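Local coordinates for engineered protein (Artificial gene, PDB 3VB8), which is an engineered protein, probably computationally designed to bind and inhibit an enzyme, at residues M24-L28 / F119-P124; K39-R45 / K128-E134; C112-L116 / N136-A140. Numbering follows the deposited sequence.

Contact 1 of 3, residues M24-L28 / F119-P124; sequences MSHEL and FIEMRP
The extended central strand segment 24-28 packs against the C-terminal end of helix 114-122, where residues 119-124 leave the helix through Arg-123 (phi/psi -37/136) and Pro-124. The CA atoms of His-26 and Arg-123 lie 5.9 Å apart and those of Leu-28 and Phe-119 7.8 Å apart. Met-24, His-26 and Leu-28 point their CA-to-CB bonds toward the helix end; Ser-25 and Glu-27 point away, Ser-25 OG bonding to Thr-16 and to Phe-41 of the second subunit. One hydrogen bond crosses: His-26 NE2 (chi1 t, chi2 36°) donates to Phe-119 O at 2.8 Å. The Phe-119 ring (chi1 t) makes an offset stack on one face of this imidazole, centroids 4.2 Å apart and planes at 17°; over the opposite face Arg-123 CA forms a CH-pi contact 3.4 Å from the His-26 ring centroid, and His-26 ND1 approaches Pro-124 CD to 3.1 Å. Apolar packing completes the join: Leu-28 CB meets Phe-119 CE1 at 3.6 Å, Leu-28 CD1 meets Met-122 CB at 4.1 Å, and Met-24 (t, t, then chi3 p) sets CG 4.3 Å from Pro-124 CG; its SD makes a close van der Waals contact with Arg-123 CG, at 3.2 Å. The polar end of Arg-123 salt-bridges Glu-107 and a bound sulfate. This is helix-on-antiparallel-sheet packing in the core of an alpha+beta fold. Its chemistry implies an imidazole protonated at least on NE2, met by a helix-end carbonyl, its faces covered by the Phe-119 ring and by the backbone at Arg-123 and Pro-124.

Contact 2 of 3, residues K39-R45 / K128-E134; sequences KPFEHSR and KTAWVEE
Two mostly extended segments pass antiparallel, their end-to-end directions 165° apart, with CA atoms of Lys-39 and Val-132 at 5.6 Å and of Arg-45 and Thr-129 at 5.8 Å. Side chains make the contact, and no backbone-to-backbone hydrogen bond crosses. Lys-39 (chi1 t, chi2 98°, then t, t) donates NZ to Val-132 O at 2.9 Å; its NZ is 4.1 Å from Glu-134 OE1, beyond a salt bridge. Thr-129 OG1 (chi1 p) donates a weak hydrogen bond to Ala-130 O, 3.5 Å away, in the same segment, while Ala-130 N makes a weak bond to Ser-17. His-43, chi1 p, turns its ring edge to the Trp-131 face: T-shaped, centroids 4.4 Å apart, planes at 74°. Pro-40 CD rests 3.4 Å from Val-132 CB, and the Arg-45 guanidinium lays one face over Lys-128, NH2 to CG 3.0 Å. The contact joins short strand 42-44, which pairs with strand 49-54 of the sheet, to the long loop between helices 114-122 and 143-156.

Contact 3 of 3, residues C112-L116 / N136-A140; sequences CPYVL and NYSIA
This small contact is made by side chains and buries 201 Å² between the first turn of helix 114-122 and the loop ahead of helix 143-156. Pro-113 occupies the N-cap position; Tyr-114 and Val-115 then take helical angles. Opposite them, residues 136-140 follow no regular structure: Tyr-137 has a positive phi (phi/psi 77/164), and Ile-139 lies at -50/138. The backbones stay well apart, the nearest CA pair being Tyr-114 and Ile-139 at 7.4 Å. Tyr-114, chi1 t (-164°) and chi2 73°, points its CA-to-CB bond toward the loop. Tyr-137, also t (-165°) with chi2 55°, points back and brings its ring edge to the face of Tyr-114 in an inclined edge-to-face pair: centroids 4.6 Å apart, planes at 55°, and Tyr-114 CE2 to Tyr-137 CD2 3.3 Å. Ile-139 starts sideways, but chi1 and chi2 both in m (-77° and -56°) carry its CD1 to 3.5 Å from Tyr-114 CD2 and 3.4 Å from Val-115 CG2. Val-115, chi1 t (171°), supplies that methyl from the adjoining helical position. A single isoleucine methyl thus touches two successive residues of the helix. Around the site Tyr-114 also packs on Trp-36 and Val-115 on Phe-37, both of short strand 36-37, while Leu-116 turns to Ile-150 and Tyr-153 of helix 143-156. The packing joins helix start, loop and strand. Since no hydrogen bond crosses the two segments, their association rests on aromatic and aliphatic contact, with Ile-139 and Val-115 buried and Tyr-137 exposed at the margin.

From the N terminus, strand 23-31 opens contact 1 and segment 39-45 contact 2. After the remaining strands and helix 100-106, helix 114-122 begins in contact 3 and ends in contact 1, which closes a loop over 90 intervening residues. Contact 2 closes next, over 82, and contact 3 last, over just 19. Every pair crosses, since all three open before any closes and they close in the order in which they opened. Contacts 1 and 2 touch directly, Ala-130 packing on His-26 and Pro-124; contact 3 adjoins them only in sequence. Contact 1 ties the helix end to the sheet, contact 2 the following loop to strand 42-44, and contact 3 that loop back to the helix start.

Contact 1 of 3, residues M24-L28 / F119-P124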
ATOM      1  N   MET A  24       2.460   0.804  10.162  1.00 44.87           N
ATOM      2  CA  MET A  24       3.780   0.947   9.558  1.00 44.18           C
ATOM      3  C   MET A  24       3.969  -0.011   8.380  1.00 42.72           C
ATOM      4  O   MET A  24       3.563  -1.162   8.459  1.00 43.53           O
ATOM      5  CB  MET A  24       4.884   0.684  10.587  1.00 45.59           C
ATOM      6  CG  MET A  24       6.290   0.873   9.988  1.00 50.06           C
ATOM      7  SD  MET A  24       7.649   0.184  10.949  1.00 54.28           S
ATOM      8  CE  MET A  24       7.510  -1.503  10.416  1.00 51.19           C
ATOM      9  N   SER A  25       4.601   0.452   7.304  1.00 40.46           N
ATOM     10  CA  SER A  25       4.839  -0.385   6.130  1.00 38.77           C
ATOM     11  C   SER A  25       6.290  -0.246   5.749  1.00 38.04           C
ATOM     12  O   SER A  25       6.694   0.806   5.252  1.00 36.92           O
ATOM     13  CB  SER A  25       3.967   0.061   4.944  1.00 39.57           C
ATOM     14  OG  SER A  25       4.043  -0.852   3.858  1.00 34.67           O
ATOM     15  N   HIS A  26       7.058  -1.304   6.005  1.00 37.85           N
ATOM     16  CA  HIS A  26       8.483  -1.362   5.694  1.00 37.95           C
ATOM     17  C   HIS A  26       8.770  -2.344   4.537  1.00 37.89           C
ATOM     18  O   HIS A  26       8.609  -3.566   4.655  1.00 38.60           O
ATOM     19  CB  HIS A  26       9.234  -1.738   6.979  1.00 37.98           C
ATOM     20  CG  HIS A  26      10.727  -1.686   6.856  1.00 41.80           C
ATOM     21  ND1 HIS A  26      11.374  -0.741   6.095  1.00 44.18           N
ATOM     22  CD2 HIS A  26      11.689  -2.466   7.397  1.00 42.68           C
ATOM     23  CE1 HIS A  26      12.681  -0.943   6.164  1.00 44.75           C
ATOM     24  NE2 HIS A  26      12.899  -1.983   6.947  1.00 44.80           N
ATOM     25  N   GLU A  27       9.173  -1.781   3.400  1.00 38.42           N
ATOM     26  CA  GLU A  27       9.454  -2.557   2.186  1.00 39.52           C
ATOM     27  C   GLU A  27      10.800  -2.168   1.577  1.00 40.53           C
ATOM     28  O   GLU A  27      10.993  -1.022   1.146  1.00 42.51           O
ATOM     29  CB  GLU A  27       8.373  -2.275   1.147  1.00 40.71           C
ATOM     30  CG  GLU A  27       7.687  -3.479   0.563  1.00 41.94           C
ATOM     31  CD  GLU A  27       6.373  -3.085  -0.085  1.00 42.57           C
ATOM     32  OE1 GLU A  27       6.380  -2.213  -0.980  1.00 38.65           O
ATOM     33  OE2 GLU A  27       5.330  -3.642   0.309  1.00 42.47           O
ATOM     34  N   LEU A  28      11.730  -3.115   1.521  1.00 39.25           N
ATOM     35  CA  LEU A  28      13.040  -2.826   0.947  1.00 38.25           C
ATOM     36  C   LEU A  28      13.482  -3.884  -0.052  1.00 38.63           C
ATOM     37  O   LEU A  28      13.070  -5.034   0.048  1.00 40.05           O
ATOM     38  CB  LEU A  28      14.089  -2.698   2.052  1.00 38.49           C
ATOM     39  CG  LEU A  28      13.987  -1.564   3.067  1.00 38.63           C
ATOM     40  CD1 LEU A  28      15.201  -1.623   4.009  1.00 35.38           C
ATOM     41  CD2 LEU A  28      13.922  -0.239   2.324  1.00 39.24           C
ATOM     42  N   PHE A 119      17.576  -5.328   8.223  1.00 42.38           N
ATOM     43  CA  PHE A 119      16.272  -4.962   7.715  1.00 40.98           C
ATOM     44  C   PHE A 119      15.380  -4.306   8.770  1.00 42.74           C
ATOM     45  O   PHE A 119      14.760  -3.269   8.520  1.00 41.88           O
ATOM     46  CB  PHE A 119      15.581  -6.193   7.139  1.00 35.13           C
ATOM     47  CG  PHE A 119      14.252  -5.893   6.505  1.00 32.55           C
ATOM     48  CD1 PHE A 119      14.167  -5.061   5.380  1.00 30.52           C
ATOM     49  CD2 PHE A 119      13.069  -6.384   7.069  1.00 29.44           C
ATOM     50  CE1 PHE A 119      12.908  -4.715   4.829  1.00 30.83           C
ATOM     51  CE2 PHE A 119      11.801  -6.050   6.534  1.00 31.90           C
ATOM     52  CZ  PHE A 119      11.716  -5.213   5.415  1.00 31.49           C
ATOM     53  N   ILE A 120      15.310  -4.915   9.944  1.00 43.33           N
ATOM     54  CA  ILE A 120      14.487  -4.377  11.016  1.00 44.75           C
ATOM     55  C   ILE A 120      15.122  -3.078  11.516  1.00 46.86           C
ATOM     56  O   ILE A 120      14.441  -2.162  11.971  1.00 47.43           O
ATOM     57  CB  ILE A 120      14.391  -5.384  12.192  1.00 44.54           C
ATOM     58  CG1 ILE A 120      13.882  -6.742  11.685  1.00 45.51           C
ATOM     59  CG2 ILE A 120      13.492  -4.827  13.294  1.00 43.02           C
ATOM     60  CD1 ILE A 120      13.957  -7.861  12.735  1.00 54.31           C
ATOM     61  N   GLU A 121      16.439  -3.009  11.419  1.00 48.73           N
ATOM     62  CA  GLU A 121      17.185  -1.840  11.854  1.00 49.09           C
ATOM     63  C   GLU A 121      16.874  -0.608  10.982  1.00 49.13           C
ATOM     64  O   GLU A 121      16.601   0.488  11.479  1.00 48.16           O
ATOM     65  CB  GLU A 121      18.679  -2.165  11.781  1.00 50.87           C
ATOM     66  CG  GLU A 121      19.603  -1.205  12.505  1.00 55.43           C
ATOM     67  CD  GLU A 121      21.069  -1.423  12.127  1.00 58.60           C
ATOM     68  OE1 GLU A 121      21.421  -1.056  10.995  1.00 59.58           O
ATOM     69  OE2 GLU A 121      21.872  -1.955  12.931  1.00 60.08           O
ATOM     70  N   MET A 122      16.926  -0.797   9.670  1.00 48.43           N
ATOM     71  CA  MET A 122      16.669   0.293   8.740  1.00 48.84           C
ATOM     72  C   MET A 122      15.218   0.767   8.687  1.00 48.77           C
ATOM     73  O   MET A 122      14.917   1.817   8.107  1.00 48.53           O
ATOM     74  CB  MET A 122      17.124  -0.108   7.346  1.00 49.92           C
ATOM     75  CG  MET A 122      18.629   0.008   7.159  1.00 53.46           C
ATOM     76  SD  MET A 122      19.228  -0.514   5.542  1.00 58.91           S
ATOM     77  CE  MET A 122      19.348  -2.294   5.809  1.00 58.01           C
ATOM     78  N   ARG A 123      14.321  -0.015   9.281  1.00 48.59           N
ATOM     79  CA  ARG A 123      12.893   0.306   9.320  1.00 48.43           C
ATOM     80  C   ARG A 123      12.648   1.795   9.480  1.00 48.47           C
ATOM     81  O   ARG A 123      13.282   2.432  10.304  1.00 47.23           O
ATOM     82  CB  ARG A 123      12.243  -0.443  10.467  1.00 47.62           C
ATOM     83  CG  ARG A 123      10.890   0.083  10.857  1.00 50.04           C
ATOM     84  CD  ARG A 123      10.963   0.601  12.282  1.00 53.21           C
ATOM     85  NE  ARG A 123      11.738  -0.296  13.145  1.00 53.21           N
ATOM     86  CZ  ARG A 123      11.617  -0.357  14.469  1.00 55.16           C
ATOM     87  NH1 ARG A 123      10.741   0.424  15.096  1.00 56.64           N
ATOM     88  NH2 ARG A 123      12.389  -1.179  15.169  1.00 53.26           N
ATOM     89  N   PRO A 124      11.700   2.359   8.714  1.00 46.87           N
ATOM     90  CA  PRO A 124      11.394   3.793   8.784  1.00 46.75           C
ATOM     91  C   PRO A 124      10.998   4.284  10.198  1.00 48.04           C
ATOM     92  O   PRO A 124      10.159   3.681  10.888  1.00 48.16           O
ATOM     93  CB  PRO A 124      10.271   3.939   7.766  1.00 46.05           C
ATOM     94  CG  PRO A 124       9.582   2.641   7.879  1.00 47.17           C
ATOM     95  CD  PRO A 124      10.720   1.674   7.856  1.00 46.93           C
TER

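Contact 2 of 3, residues K39-R45 / K128-E134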
ATOM      1  N   LYS A  39      20.193   0.570  -3.288  1.00 38.03           N
ATOM      2  CA  LYS A  39      20.091   1.937  -2.805  1.00 40.21           C
ATOM      3  C   LYS A  39      19.028   2.688  -3.581  1.00 40.57           C
ATOM      4  O   LYS A  39      19.030   2.660  -4.796  1.00 43.34           O
ATOM      5  CB  LYS A  39      21.437   2.657  -2.952  1.00 41.16           C
ATOM      6  CG  LYS A  39      21.380   4.110  -2.540  1.00 42.80           C
ATOM      7  CD  LYS A  39      21.882   4.329  -1.115  1.00 45.02           C
ATOM      8  CE  LYS A  39      22.002   5.826  -0.789  1.00 47.20           C
ATOM      9  NZ  LYS A  39      22.547   6.091   0.581  1.00 49.02           N
ATOM     10  N   PRO A  40      18.107   3.369  -2.897  1.00 41.61           N
ATOM     11  CA  PRO A  40      17.033   4.145  -3.544  1.00 41.80           C
ATOM     12  C   PRO A  40      17.610   5.368  -4.213  1.00 43.30           C
ATOM     13  O   PRO A  40      18.555   5.904  -3.695  1.00 44.32           O
ATOM     14  CB  PRO A  40      16.137   4.527  -2.375  1.00 42.92           C
ATOM     15  CG  PRO A  40      16.404   3.418  -1.370  1.00 41.80           C
ATOM     16  CD  PRO A  40      17.892   3.281  -1.449  1.00 40.82           C
ATOM     17  N   PHE A  41      17.072   5.815  -5.340  1.00 44.38           N
ATOM     18  CA  PHE A  41      17.625   6.987  -5.995  1.00 45.20           C
ATOM     19  C   PHE A  41      16.781   8.157  -5.533  1.00 45.46           C
ATOM     20  O   PHE A  41      17.145   9.312  -5.690  1.00 44.84           O
ATOM     21  CB  PHE A  41      17.556   6.826  -7.516  1.00 44.94           C
ATOM     22  CG  PHE A  41      16.187   7.097  -8.098  1.00 47.05           C
ATOM     23  CD1 PHE A  41      15.837   8.385  -8.517  1.00 47.32           C
ATOM     24  CD2 PHE A  41      15.243   6.070  -8.230  1.00 48.60           C
ATOM     25  CE1 PHE A  41      14.572   8.652  -9.062  1.00 47.46           C
ATOM     26  CE2 PHE A  41      13.967   6.325  -8.775  1.00 50.21           C
ATOM     27  CZ  PHE A  41      13.633   7.618  -9.192  1.00 49.84           C
ATOM     28  N   GLU A  42      15.636   7.846  -4.955  1.00 47.23           N
ATOM     29  CA  GLU A  42      14.749   8.890  -4.481  1.00 50.55           C
ATOM     30  C   GLU A  42      13.864   8.350  -3.373  1.00 51.10           C
ATOM     31  O   GLU A  42      13.571   7.160  -3.343  1.00 52.25           O
ATOM     32  CB  GLU A  42      13.886   9.408  -5.647  1.00 52.58           C
ATOM     33  CG  GLU A  42      12.645  10.205  -5.227  1.00 56.41           C
ATOM     34  CD  GLU A  42      11.794  10.679  -6.418  1.00 59.97           C
ATOM     35  OE1 GLU A  42      11.633   9.895  -7.385  1.00 60.73           O
ATOM     36  OE2 GLU A  42      11.280  11.829  -6.387  1.00 60.67           O
ATOM     37  N   HIS A  43      13.459   9.216  -2.451  1.00 51.39           N
ATOM     38  CA  HIS A  43      12.564   8.813  -1.370  1.00 52.61           C
ATOM     39  C   HIS A  43      11.602   9.962  -1.076  1.00 51.63           C
ATOM     40  O   HIS A  43      12.010  11.126  -1.074  1.00 52.99           O
ATOM     41  CB  HIS A  43      13.362   8.492  -0.128  1.00 55.30           C
ATOM     42  CG  HIS A  43      14.230   9.621   0.324  1.00 58.55           C
ATOM     43  ND1 HIS A  43      15.582   9.648   0.082  1.00 60.77           N
ATOM     44  CD2 HIS A  43      13.942  10.743   1.020  1.00 60.33           C
ATOM     45  CE1 HIS A  43      16.102  10.742   0.617  1.00 62.84           C
ATOM     46  NE2 HIS A  43      15.127  11.423   1.191  1.00 62.42           N
ATOM     47  N   SER A  44      10.336   9.650  -0.818  1.00 50.25           N
ATOM     48  CA  SER A  44       9.361  10.702  -0.561  1.00 50.62           C
ATOM     49  C   SER A  44       8.594  10.532   0.734  1.00 50.26           C
ATOM     50  O   SER A  44       7.740   9.668   0.866  1.00 50.12           O
ATOM     51  CB  SER A  44       8.378  10.792  -1.741  1.00 52.11           C
ATOM     52  OG  SER A  44       7.337  11.736  -1.548  1.00 49.75           O
ATOM     53  N   ARG A  45       8.887  11.390   1.690  1.00 51.24           N
ATOM     54  CA  ARG A  45       8.208  11.328   2.959  1.00 53.00           C
ATOM     55  C   ARG A  45       6.799  11.850   2.750  1.00 52.76           C
ATOM     56  O   ARG A  45       5.856  11.458   3.433  1.00 51.92           O
ATOM     57  CB  ARG A  45       8.960  12.191   3.970  1.00 54.16           C
ATOM     58  CG  ARG A  45      10.203  11.536   4.570  1.00 58.32           C
ATOM     59  CD  ARG A  45      11.008  12.472   5.466  1.00 58.32           C
ATOM     60  NE  ARG A  45      12.180  11.794   6.011  1.00 60.12           N
ATOM     61  CZ  ARG A  45      13.122  12.410   6.712  1.00 60.91           C
ATOM     62  NH1 ARG A  45      13.013  13.707   6.943  1.00 62.31           N
ATOM     63  NH2 ARG A  45      14.172  11.742   7.173  1.00 61.21           N
ATOM     64  N   LYS A 128       8.769   9.293   8.906  1.00 50.80           N
ATOM     65  CA  LYS A 128      10.007   9.298   8.132  1.00 50.84           C
ATOM     66  C   LYS A 128       9.978   8.112   7.186  1.00 50.54           C
ATOM     67  O   LYS A 128       9.062   7.302   7.259  1.00 50.36           O
ATOM     68  CB  LYS A 128      11.190   9.148   9.098  1.00 52.02           C
ATOM     69  CG  LYS A 128      12.445   9.928   8.742  1.00 53.83           C
ATOM     70  CD  LYS A 128      13.256  10.193  10.016  1.00 55.74           C
ATOM     71  CE  LYS A 128      12.524  11.155  10.961  1.00 56.15           C
ATOM     72  NZ  LYS A 128      13.291  11.445  12.207  1.00 54.81           N
ATOM     73  N   THR A 129      10.968   8.020   6.300  1.00 50.69           N
ATOM     74  CA  THR A 129      11.072   6.884   5.384  1.00 51.94           C
ATOM     75  C   THR A 129      12.339   6.157   5.774  1.00 52.86           C
ATOM     76  O   THR A 129      13.149   6.678   6.542  1.00 51.06           O
ATOM     77  CB  THR A 129      11.192   7.274   3.867  1.00 50.98           C
ATOM     78  OG1 THR A 129      12.346   8.089   3.666  1.00 50.47           O
ATOM     79  CG2 THR A 129       9.952   7.983   3.368  1.00 49.75           C
ATOM     80  N   ALA A 130      12.508   4.959   5.244  1.00 55.21           N
ATOM     81  CA  ALA A 130      13.683   4.187   5.565  1.00 58.42           C
ATOM     82  C   ALA A 130      14.846   4.742   4.740  1.00 60.41           C
ATOM     83  O   ALA A 130      14.608   5.452   3.771  1.00 58.76           O
ATOM     84  CB  ALA A 130      13.424   2.683   5.253  1.00 58.70           C
ATOM     85  N   TRP A 131      16.087   4.455   5.137  1.00 63.55           N
ATOM     86  CA  TRP A 131      17.232   4.931   4.373  1.00 67.06           C
ATOM     87  C   TRP A 131      18.326   3.906   4.202  1.00 67.56           C
ATOM     88  O   TRP A 131      19.057   3.597   5.142  1.00 68.07           O
ATOM     89  CB  TRP A 131      17.853   6.186   4.982  1.00 70.57           C
ATOM     90  CG  TRP A 131      18.663   6.909   3.968  1.00 74.36           C
ATOM     91  CD1 TRP A 131      19.867   7.541   4.155  1.00 75.60           C
ATOM     92  CD2 TRP A 131      18.309   7.114   2.593  1.00 74.99           C
ATOM     93  NE1 TRP A 131      20.283   8.131   2.973  1.00 75.99           N
ATOM     94  CE2 TRP A 131      19.343   7.884   2.001  1.00 75.61           C
ATOM     95  CE3 TRP A 131      17.218   6.720   1.798  1.00 74.70           C
ATOM     96  CZ2 TRP A 131      19.301   8.269   0.653  1.00 76.01           C
ATOM     97  CZ3 TRP A 131      17.184   7.100   0.467  1.00 74.01           C
ATOM     98  CH2 TRP A 131      18.215   7.865  -0.092  1.00 75.13           C
ATOM     99  N   VAL A 132      18.455   3.410   2.981  1.00 67.50           N
ATOM    100  CA  VAL A 132      19.468   2.424   2.693  1.00 68.90           C
ATOM    101  C   VAL A 132      20.789   3.128   2.853  1.00 70.88           C
ATOM    102  O   VAL A 132      21.087   4.040   2.103  1.00 71.10           O
ATOM    103  CB  VAL A 132      19.334   1.889   1.250  1.00 68.26           C
ATOM    104  CG1 VAL A 132      20.626   1.292   0.789  1.00 67.60           C
ATOM    105  CG2 VAL A 132      18.266   0.824   1.183  1.00 69.09           C
ATOM    106  N   GLU A 133      21.557   2.726   3.850  1.00 73.66           N
ATOM    107  CA  GLU A 133      22.851   3.326   4.085  1.00 77.16           C
ATOM    108  C   GLU A 133      23.852   2.619   3.204  1.00 79.16           C
ATOM    109  O   GLU A 133      23.938   1.391   3.241  1.00 78.10           O
ATOM    110  CB  GLU A 133      23.230   3.160   5.559  1.00 78.87           C
ATOM    111  CG  GLU A 133      22.388   4.018   6.503  1.00 81.62           C
ATOM    112  CD  GLU A 133      22.684   3.756   7.971  1.00 81.76           C
ATOM    113  OE1 GLU A 133      23.875   3.788   8.345  1.00 81.79           O
ATOM    114  OE2 GLU A 133      21.727   3.533   8.749  1.00 82.23           O
ATOM    115  N   GLU A 134      24.592   3.390   2.403  1.00 81.64           N
ATOM    116  CA  GLU A 134      25.611   2.813   1.526  1.00 83.25           C
ATOM    117  C   GLU A 134      26.467   2.062   2.497  1.00 84.20           C
ATOM    118  O   GLU A 134      27.372   2.633   3.089  1.00 83.99           O
ATOM    119  CB  GLU A 134      26.429   3.914   0.845  1.00 82.66           C
ATOM    120  CG  GLU A 134      27.129   3.527  -0.464  1.00 82.36           C
ATOM    121  CD  GLU A 134      26.139   3.168  -1.570  1.00 81.89           C
ATOM    122  OE1 GLU A 134      25.122   3.876  -1.722  1.00 82.36           O
ATOM    123  OE2 GLU A 134      26.367   2.173  -2.289  1.00 79.91           O
TER

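Contact 3 of 3, residues C112-L116 / N136-A140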
ATOM      1  N   CYS A 112      20.086 -13.366  15.167  1.00 61.86           N
ATOM      2  CA  CYS A 112      19.258 -13.047  14.015  1.00 60.27           C
ATOM      3  C   CYS A 112      20.129 -12.882  12.797  1.00 60.75           C
ATOM      4  O   CYS A 112      21.118 -12.166  12.848  1.00 60.94           O
ATOM      5  CB  CYS A 112      18.489 -11.737  14.263  1.00 60.29           C
ATOM      6  SG  CYS A 112      17.748 -10.925  12.801  1.00 55.17           S
ATOM      7  N   PRO A 113      19.780 -13.549  11.681  1.00 60.54           N
ATOM      8  CA  PRO A 113      20.564 -13.430  10.444  1.00 60.47           C
ATOM      9  C   PRO A 113      20.868 -11.960  10.126  1.00 60.91           C
ATOM     10  O   PRO A 113      20.017 -11.096  10.305  1.00 60.69           O
ATOM     11  CB  PRO A 113      19.658 -14.099   9.410  1.00 60.89           C
ATOM     12  CG  PRO A 113      19.049 -15.209  10.196  1.00 58.67           C
ATOM     13  CD  PRO A 113      18.693 -14.532  11.513  1.00 59.23           C
ATOM     14  N   TYR A 114      22.094 -11.678   9.702  1.00 60.75           N
ATOM     15  CA  TYR A 114      22.524 -10.316   9.390  1.00 58.68           C
ATOM     16  C   TYR A 114      21.514  -9.471   8.605  1.00 55.10           C
ATOM     17  O   TYR A 114      21.147  -8.384   9.041  1.00 53.13           O
ATOM     18  CB  TYR A 114      23.831 -10.371   8.610  1.00 62.54           C
ATOM     19  CG  TYR A 114      24.579  -9.067   8.560  1.00 66.67           C
ATOM     20  CD1 TYR A 114      25.237  -8.568   9.684  1.00 67.71           C
ATOM     21  CD2 TYR A 114      24.640  -8.336   7.386  1.00 68.37           C
ATOM     22  CE1 TYR A 114      25.938  -7.369   9.628  1.00 69.17           C
ATOM     23  CE2 TYR A 114      25.331  -7.148   7.322  1.00 70.71           C
ATOM     24  CZ  TYR A 114      25.978  -6.667   8.440  1.00 71.33           C
ATOM     25  OH  TYR A 114      26.661  -5.477   8.353  1.00 74.16           O
ATOM     26  N   VAL A 115      21.087  -9.965   7.444  1.00 52.96           N
ATOM     27  CA  VAL A 115      20.140  -9.256   6.579  1.00 50.35           C
ATOM     28  C   VAL A 115      18.784  -8.968   7.238  1.00 48.82           C
ATOM     29  O   VAL A 115      18.178  -7.928   6.983  1.00 48.30           O
ATOM     30  CB  VAL A 115      19.937 -10.035   5.275  1.00 48.59           C
ATOM     31  CG1 VAL A 115      18.826  -9.446   4.488  1.00 47.87           C
ATOM     32  CG2 VAL A 115      21.197  -9.990   4.431  1.00 47.95           C
ATOM     33  N   LEU A 116      18.310  -9.870   8.090  1.00 48.67           N
ATOM     34  CA  LEU A 116      17.045  -9.636   8.777  1.00 48.87           C
ATOM     35  C   LEU A 116      17.233  -8.612   9.887  1.00 47.28           C
ATOM     36  O   LEU A 116      16.331  -7.833  10.185  1.00 45.55           O
ATOM     37  CB  LEU A 116      16.518 -10.937   9.370  1.00 51.03           C
ATOM     38  CG  LEU A 116      15.166 -10.851  10.067  1.00 52.18           C
ATOM     39  CD1 LEU A 116      14.120 -10.421   9.061  1.00 51.76           C
ATOM     40  CD2 LEU A 116      14.803 -12.196  10.652  1.00 53.30           C
ATOM     41  N   ASN A 136      28.611  -1.592   4.154  1.00 88.06           N
ATOM     42  CA  ASN A 136      29.705  -2.528   3.964  1.00 87.94           C
ATOM     43  C   ASN A 136      29.301  -3.983   4.318  1.00 87.88           C
ATOM     44  O   ASN A 136      28.113  -4.320   4.493  1.00 87.34           O
ATOM     45  CB  ASN A 136      30.857  -2.071   4.859  1.00 89.37           C
ATOM     46  CG  ASN A 136      32.154  -2.753   4.541  1.00 91.35           C
ATOM     47  OD1 ASN A 136      33.054  -2.780   5.370  1.00 92.41           O
ATOM     48  ND2 ASN A 136      32.269  -3.299   3.332  1.00 92.13           N
ATOM     49  N   TYR A 137      30.325  -4.827   4.424  1.00 87.59           N
ATOM     50  CA  TYR A 137      30.193  -6.242   4.753  1.00 86.61           C
ATOM     51  C   TYR A 137      29.726  -7.084   3.579  1.00 85.87           C
ATOM     52  O   TYR A 137      29.200  -6.556   2.605  1.00 86.04           O
ATOM     53  CB  TYR A 137      29.234  -6.442   5.927  1.00 85.90           C
ATOM     54  CG  TYR A 137      29.336  -7.821   6.527  1.00 85.64           C
ATOM     55  CD1 TYR A 137      30.560  -8.315   6.980  1.00 85.66           C
ATOM     56  CD2 TYR A 137      28.218  -8.645   6.626  1.00 85.60           C
ATOM     57  CE1 TYR A 137      30.666  -9.600   7.513  1.00 85.38           C
ATOM     58  CE2 TYR A 137      28.315  -9.932   7.162  1.00 85.38           C
ATOM     59  CZ  TYR A 137      29.542 -10.398   7.598  1.00 85.40           C
ATOM     60  OH  TYR A 137      29.661 -11.668   8.104  1.00 85.59           O
ATOM     61  N   SER A 138      29.895  -8.398   3.695  1.00 84.64           N
ATOM     62  CA  SER A 138      29.502  -9.321   2.640  1.00 83.73           C
ATOM     63  C   SER A 138      28.783 -10.536   3.185  1.00 83.07           C
ATOM     64  O   SER A 138      29.402 -11.403   3.803  1.00 83.01           O
ATOM     65  CB  SER A 138      30.735  -9.793   1.883  1.00 83.90           C
ATOM     66  OG  SER A 138      31.482  -8.686   1.432  1.00 85.23           O
ATOM     67  N   ILE A 139      27.482 -10.614   2.935  1.00 82.28           N
ATOM     68  CA  ILE A 139      26.698 -11.749   3.404  1.00 80.81           C
ATOM     69  C   ILE A 139      27.392 -13.056   3.021  1.00 79.94           C
ATOM     70  O   ILE A 139      27.903 -13.178   1.913  1.00 80.09           O
ATOM     71  CB  ILE A 139      25.258 -11.701   2.825  1.00 80.18           C
ATOM     72  CG1 ILE A 139      24.434 -10.656   3.576  1.00 79.71           C
ATOM     73  CG2 ILE A 139      24.600 -13.079   2.895  1.00 79.78           C
ATOM     74  CD1 ILE A 139      24.397 -10.884   5.067  1.00 54.31           C
ATOM     75  N   ALA A 140      27.415 -14.011   3.949  1.00 78.17           N
ATOM     76  CA  ALA A 140      28.082 -15.297   3.748  1.00 76.72           C
ATOM     77  C   ALA A 140      27.495 -16.182   2.663  1.00 75.65           C
ATOM     78  O   ALA A 140      28.192 -16.570   1.726  1.00 75.32           O
ATOM     79  CB  ALA A 140      28.081 -16.059   5.018  1.00 76.87           C
TER